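PDB 2NR4: conserved protein from Methanosarcina mazei, which is a flavoprotein that binds flavin mononucleotide in a β-barrel domain, although its cellular role is not known. Local coordinates for residues L86-T91 / K201-L206; T167-R172 / R186-L191. All blocks are in the same frame, centred on the assembly; numbering follows the deposited sequence.

Interaction 1 of 2, residues L86-T91 / K201-L206; sequences LFVRST and KKAMKL. With FMN (flavin mononucleotide), chain C.
V88 of helix 84-92 meets A203 and L206 of helix 198-210 where the FMN-binding β-barrel domain packs against the C-terminal helical bundle. The two helices run nearly parallel: the axes of segments 86-91 and 201-206 approach to 9.1 Å and are inclined at 16°, and V88 and A203 have the nearest CA atoms. From CB, which points toward helix 198-210, the valine side chain forks. CG1, anti to the backbone N (chi1 172°), rests 3.7 Å from CB of L206 and also touches the backbone O of A203. The other branch, CG2, faces the methyl group of A203 across 3.9 Å to CB and lies against the same carbonyl oxygen. Both methyls thus lie against the carbonyl oxygen of A203, CG1 reaching on to L206 and CG2 to the alanine methyl, and V163 and T167 of helix 158-176 add to the packing around them.

One residue on, R89 lies alongside L206 with both side chains pointing the same way. Its aliphatic CG touches CD1 of the leucine at 3.7 Å, while the chain bends at chi3 and carries the guanidinium to a salt bridge between NH2 and OE1 of E99. The arginine therefore gives its stem to the apolar interface and its charge to a partner outside it.

The far end of the same short helix belongs to the flavin site. T91 turns its hydroxyl back along the helix, OG1 donating to the backbone O of F87 at 2.7 Å with a C=O...donor angle of 154°, the donor tilted somewhat from the carbonyl plane. Its own backbone carbonyl accepts a hydrogen bond from the ribityl chain of the cofactor, T91 O standing 2.9 Å from FMN O4'.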
# COMPACT_ATOMS: atom_id res chain seq x y z
N LEU A 86 8.10 -7.09 -9.58
CA LEU A 86 8.59 -6.03 -10.48
C LEU A 86 9.36 -4.94 -9.75
O LEU A 86 10.41 -4.46 -10.22
CB LEU A 86 7.43 -5.49 -11.31
CG LEU A 86 7.57 -4.90 -12.70
CD1 LEU A 86 8.54 -5.72 -13.62
CD2 LEU A 86 6.18 -4.87 -13.29
N PHE A 87 8.89 -4.54 -8.56
CA PHE A 87 9.70 -3.65 -7.75
C PHE A 87 11.11 -4.12 -7.47
O PHE A 87 12.07 -3.35 -7.51
CB PHE A 87 9.01 -3.37 -6.38
CG PHE A 87 8.36 -2.05 -6.31
CD1 PHE A 87 9.09 -0.93 -5.95
CD2 PHE A 87 7.02 -1.91 -6.61
CE1 PHE A 87 8.49 0.29 -5.88
CE2 PHE A 87 6.43 -0.69 -6.55
CZ PHE A 87 7.19 0.41 -6.19
N VAL A 88 11.23 -5.38 -7.07
CA VAL A 88 12.52 -5.88 -6.65
C VAL A 88 13.36 -6.08 -7.91
O VAL A 88 14.51 -5.72 -7.93
CB VAL A 88 12.39 -7.17 -5.83
CG1 VAL A 88 13.75 -7.80 -5.57
CG2 VAL A 88 11.69 -6.88 -4.47
N ARG A 89 12.77 -6.63 -8.96
CA ARG A 89 13.52 -6.81 -10.22
C ARG A 89 14.02 -5.49 -10.77
O ARG A 89 15.16 -5.40 -11.23
CB ARG A 89 12.64 -7.50 -11.26
CG ARG A 89 12.37 -8.98 -10.93
CD ARG A 89 11.72 -9.71 -12.09
NE ARG A 89 12.48 -9.48 -13.33
CZ ARG A 89 11.98 -9.00 -14.46
NH1 ARG A 89 10.69 -8.68 -14.58
NH2 ARG A 89 12.81 -8.82 -15.50
N SER A 90 13.18 -4.45 -10.74
CA SER A 90 13.65 -3.15 -11.26
C SER A 90 14.71 -2.52 -10.36
O SER A 90 15.48 -1.66 -10.78
CB SER A 90 12.49 -2.20 -11.50
OG SER A 90 11.93 -1.84 -10.26
N THR A 91 14.75 -2.91 -9.09
CA THR A 91 15.76 -2.36 -8.19
C THR A 91 17.11 -2.98 -8.40
O THR A 91 18.12 -2.28 -8.42
CB THR A 91 15.39 -2.58 -6.69
OG1 THR A 91 14.15 -1.95 -6.43
CG2 THR A 91 16.49 -2.03 -5.76
N LYS A 201 6.51 -13.45 -1.22
CA LYS A 201 7.49 -14.42 -0.78
C LYS A 201 8.56 -14.63 -1.86
O LYS A 201 9.74 -14.72 -1.52
CB LYS A 201 6.82 -15.71 -0.28
CG LYS A 201 5.96 -15.49 0.99
CD LYS A 201 5.17 -16.80 1.32
CE LYS A 201 4.08 -16.57 2.36
NZ LYS A 201 3.19 -17.78 2.50
N LYS A 202 8.15 -14.63 -3.12
CA LYS A 202 9.07 -14.66 -4.27
C LYS A 202 9.96 -13.40 -4.34
O LYS A 202 11.16 -13.49 -4.61
CB LYS A 202 8.31 -14.80 -5.61
CG LYS A 202 7.77 -16.19 -5.92
CD LYS A 202 7.47 -16.35 -7.44
CE LYS A 202 6.10 -17.03 -7.67
NZ LYS A 202 5.93 -18.20 -6.73
N ALA A 203 9.36 -12.23 -4.07
CA ALA A 203 10.10 -10.96 -4.04
C ALA A 203 11.21 -10.95 -3.00
O ALA A 203 12.34 -10.55 -3.30
CB ALA A 203 9.15 -9.77 -3.83
N MET A 204 10.92 -11.43 -1.80
CA MET A 204 11.93 -11.52 -0.75
C MET A 204 13.07 -12.43 -1.17
O MET A 204 14.22 -12.10 -0.93
CB MET A 204 11.32 -12.03 0.56
CG MET A 204 10.57 -10.97 1.34
SD MET A 204 11.46 -9.42 1.68
CE MET A 204 12.86 -9.92 2.51
N LYS A 205 12.76 -13.56 -1.80
CA LYS A 205 13.79 -14.47 -2.29
C LYS A 205 14.72 -13.75 -3.28
O LYS A 205 15.95 -13.92 -3.24
CB LYS A 205 13.15 -15.69 -2.95
CG LYS A 205 13.75 -17.06 -2.52
CD LYS A 205 12.92 -18.23 -3.09
CE LYS A 205 12.75 -19.38 -2.07
NZ LYS A 205 13.58 -20.63 -2.29
N LEU A 206 14.14 -12.91 -4.14
CA LEU A 206 14.95 -12.13 -5.07
C LEU A 206 15.88 -11.13 -4.39
O LEU A 206 17.00 -10.89 -4.88
CB LEU A 206 14.09 -11.45 -6.13
CG LEU A 206 13.32 -12.34 -7.12
CD1 LEU A 206 12.62 -11.43 -8.12
CD2 LEU A 206 14.25 -13.32 -7.89
N1 FMN C . 16.46 6.46 -5.89
C2 FMN C . 16.41 7.80 -6.19
O2 FMN C . 17.38 8.31 -6.74
N3 FMN C . 15.31 8.56 -5.84
C4 FMN C . 14.23 7.97 -5.21
O4 FMN C . 13.17 8.57 -5.09
C4A FMN C . 14.26 6.61 -4.92
N5 FMN C . 13.20 6.00 -4.28
C5A FMN C . 13.22 4.64 -4.00
C6 FMN C . 12.13 4.03 -3.37
C7 FMN C . 12.14 2.67 -3.09
C7M FMN C . 10.97 2.08 -2.35
C8 FMN C . 13.28 1.91 -3.43
C8M FMN C . 13.29 0.44 -3.31
C9 FMN C . 14.38 2.51 -4.06
C9A FMN C . 14.34 3.89 -4.35
N10 FMN C . 15.42 4.51 -4.98
C10 FMN C . 15.39 5.86 -5.26
C1' FMN C . 16.69 3.75 -5.22
C2' FMN C . 16.71 3.28 -6.67
O2' FMN C . 15.51 2.61 -6.96
C3' FMN C . 17.84 2.30 -6.84
O3' FMN C . 19.06 2.97 -6.57
C4' FMN C . 17.83 1.67 -8.23
O4' FMN C . 18.74 0.59 -8.16
C5' FMN C . 18.26 2.66 -9.32
O5' FMN C . 18.58 1.97 -10.51
P FMN C . 18.95 2.68 -11.93
O1P FMN C . 20.48 2.80 -11.94
O2P FMN C . 18.34 4.10 -11.95
O3P FMN C . 18.49 1.73 -13.04

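Interaction 2 of 2, residues T167-R172 / R186-L191; sequences TVHATR and RHYESL. With FMN (flavin mononucleotide), chain C.
H169 and Y188 join helices 158-176 and 179-195, neighbours in sequence that form a helical hairpin in the C-terminal part of the protein. The contact is aromatic and small, 66 Å² in all. The two rings do not stack: their planes are inclined at only 17°, but the centroids are 5.9 Å apart and the rings are displaced beside each other. CE2 of Y188 comes to the edge of the imidazole, near its plane, and lies 3.7 Å from CD2 of H169. CB of each residue points toward the other helix, and CG set anti to the carbonyl carbon (chi1 -61° in H169, -72° in Y188) carries the rings into contact.

A water adds a polar link to this aromatic contact. It lies in the imidazole plane, 2.8 Å from NE2 of H169, and bonds to OH of Y188 at 2.6 Å, tying together the polar ends of two buried side chains. Around the pair, L184 and I185 touch the histidine, and A162 and E165 the tyrosine, which also packs on Y188 of the second subunit.

Contact with the cofactor comes from another side of helix 158-176, where CG2 of V168 lies 3.7 Å from the flavin methyl carbon C7M. Hydrogen bonding within this helix grips the backbone carbonyl of the same valine twice, through N of R172 and OG1 of T171. The T171 hydroxyl bonds in the carbonyl plane, on a lone pair, with OG1 2.8 Å from V168 O.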
# COMPACT_ATOMS: atom_id res chain seq x y z
N THR A 167 13.61 -3.65 0.34
CA THR A 167 14.35 -3.18 -0.85
C THR A 167 15.13 -1.90 -0.51
O THR A 167 16.29 -1.78 -0.87
CB THR A 167 13.45 -2.96 -2.10
OG1 THR A 167 12.53 -1.87 -1.85
CG2 THR A 167 12.63 -4.20 -2.39
N VAL A 168 14.55 -1.00 0.27
CA VAL A 168 15.27 0.21 0.70
C VAL A 168 16.50 -0.21 1.53
O VAL A 168 17.66 0.16 1.21
CB VAL A 168 14.34 1.20 1.45
CG1 VAL A 168 15.10 2.51 1.83
CG2 VAL A 168 13.19 1.57 0.56
N HIS A 169 16.28 -1.01 2.55
CA HIS A 169 17.39 -1.44 3.41
C HIS A 169 18.46 -2.26 2.68
O HIS A 169 19.65 -2.11 2.95
CB HIS A 169 16.86 -2.12 4.67
CG HIS A 169 16.02 -1.20 5.50
ND1 HIS A 169 16.41 0.08 5.83
CD2 HIS A 169 14.78 -1.36 6.03
CE1 HIS A 169 15.47 0.65 6.55
NE2 HIS A 169 14.46 -0.19 6.67
N ALA A 170 18.04 -3.13 1.76
CA ALA A 170 19.00 -3.84 0.95
C ALA A 170 19.90 -2.91 0.14
O ALA A 170 21.09 -3.19 0.01
CB ALA A 170 18.28 -4.88 0.03
N THR A 171 19.36 -1.83 -0.43
CA THR A 171 20.21 -0.88 -1.16
C THR A 171 21.19 -0.17 -0.22
O THR A 171 22.33 0.16 -0.60
CB THR A 171 19.42 0.17 -2.01
OG1 THR A 171 18.73 1.08 -1.16
CG2 THR A 171 18.44 -0.49 -2.98
N ARG A 172 20.73 0.08 1.00
CA ARG A 172 21.57 0.68 2.02
C ARG A 172 22.66 -0.25 2.52
O ARG A 172 23.78 0.21 2.80
CB ARG A 172 20.73 1.21 3.16
CG ARG A 172 20.09 2.50 2.76
CD ARG A 172 19.10 2.92 3.76
NE ARG A 172 18.44 4.13 3.33
CZ ARG A 172 17.37 4.63 3.92
NH1 ARG A 172 16.83 4.02 4.98
NH2 ARG A 172 16.83 5.75 3.46
N ARG A 186 15.83 -9.19 7.70
CA ARG A 186 15.29 -10.43 8.26
C ARG A 186 13.93 -10.22 8.92
O ARG A 186 13.04 -11.07 8.78
CB ARG A 186 16.26 -11.07 9.27
CG ARG A 186 17.69 -11.06 8.83
CD ARG A 186 17.93 -11.84 7.56
NE ARG A 186 19.34 -11.81 7.14
CZ ARG A 186 20.38 -12.08 7.92
NH1 ARG A 186 20.21 -12.37 9.21
NH2 ARG A 186 21.62 -12.03 7.43
N HIS A 187 13.76 -9.11 9.62
CA HIS A 187 12.48 -8.73 10.22
C HIS A 187 11.45 -8.51 9.13
O HIS A 187 10.32 -8.99 9.23
CB HIS A 187 12.63 -7.48 11.12
CG HIS A 187 11.34 -6.77 11.42
ND1 HIS A 187 10.43 -7.22 12.35
CD2 HIS A 187 10.81 -5.63 10.91
CE1 HIS A 187 9.39 -6.41 12.39
NE2 HIS A 187 9.59 -5.44 11.53
N TYR A 188 11.82 -7.82 8.06
CA TYR A 188 10.83 -7.66 6.99
C TYR A 188 10.51 -8.97 6.25
O TYR A 188 9.38 -9.20 5.84
CB TYR A 188 11.23 -6.53 6.03
CG TYR A 188 11.06 -5.20 6.69
CD1 TYR A 188 9.78 -4.76 7.09
CD2 TYR A 188 12.14 -4.39 6.95
CE1 TYR A 188 9.61 -3.52 7.72
CE2 TYR A 188 11.98 -3.14 7.58
CZ TYR A 188 10.72 -2.73 7.95
OH TYR A 188 10.54 -1.51 8.58
N GLU A 189 11.51 -9.84 6.10
CA GLU A 189 11.26 -11.17 5.54
C GLU A 189 10.19 -11.88 6.37
O GLU A 189 9.31 -12.53 5.82
CB GLU A 189 12.54 -12.04 5.51
CG GLU A 189 12.37 -13.31 4.65
CD GLU A 189 11.63 -14.43 5.39
OE1 GLU A 189 11.58 -14.37 6.64
OE2 GLU A 189 11.12 -15.37 4.76
N SER A 190 10.28 -11.74 7.69
CA SER A 190 9.29 -12.35 8.60
C SER A 190 7.88 -11.88 8.34
O SER A 190 6.95 -12.68 8.35
CB SER A 190 9.67 -12.13 10.06
OG SER A 190 10.93 -12.74 10.29
N LEU A 191 7.69 -10.58 8.11
CA LEU A 191 6.36 -10.05 7.80
C LEU A 191 5.88 -10.43 6.43
O LEU A 191 4.67 -10.63 6.20
CB LEU A 191 6.35 -8.52 7.94
CG LEU A 191 6.29 -7.94 9.36
CD1 LEU A 191 6.35 -6.43 9.22
CD2 LEU A 191 4.98 -8.38 10.07
N1 FMN C . 16.46 6.46 -5.89
C2 FMN C . 16.41 7.80 -6.19
O2 FMN C . 17.38 8.31 -6.74
N3 FMN C . 15.31 8.56 -5.84
C4 FMN C . 14.23 7.97 -5.21
O4 FMN C . 13.17 8.57 -5.09
C4A FMN C . 14.26 6.61 -4.92
N5 FMN C . 13.20 6.00 -4.28
C5A FMN C . 13.22 4.64 -4.00
C6 FMN C . 12.13 4.03 -3.37
C7 FMN C . 12.14 2.67 -3.09
C7M FMN C . 10.97 2.08 -2.35
C8 FMN C . 13.28 1.91 -3.43
C8M FMN C . 13.29 0.44 -3.31
C9 FMN C . 14.38 2.51 -4.06
C9A FMN C . 14.34 3.89 -4.35
N10 FMN C . 15.42 4.51 -4.98
C10 FMN C . 15.39 5.86 -5.26
C1' FMN C . 16.69 3.75 -5.22
C2' FMN C . 16.71 3.28 -6.67
O2' FMN C . 15.51 2.61 -6.96
C3' FMN C . 17.84 2.30 -6.84
O3' FMN C . 19.06 2.97 -6.57
C4' FMN C . 17.83 1.67 -8.23
O4' FMN C . 18.74 0.59 -8.16
C5' FMN C . 18.26 2.66 -9.32
O5' FMN C . 18.58 1.97 -10.51
P FMN C . 18.95 2.68 -11.93
O1P FMN C . 20.48 2.80 -11.94
O2P FMN C . 18.34 4.10 -11.95
O3P FMN C . 18.49 1.73 -13.04
O HOH W 1 11.79 0.44 7.43

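From the N terminus the chain builds strands of the FMN-binding barrel and reaches helix 84-92, the first side of interaction 1. It then passes through the remaining barrel strands into helix 158-176, turns back along helix 179-195 and closes interaction 2 over only 13 intervening residues. Helix 198-210 follows and closes interaction 1 over 109 residues, so the short loop is nested inside the long one. Interaction 1 joins barrel domain to helical bundle, whereas interaction 2 is internal to the bundle. They touch directly, V88 CG2 lying 3.5 Å from T167 CG2, and segments 86-91 and 167-172 both contact the flavin.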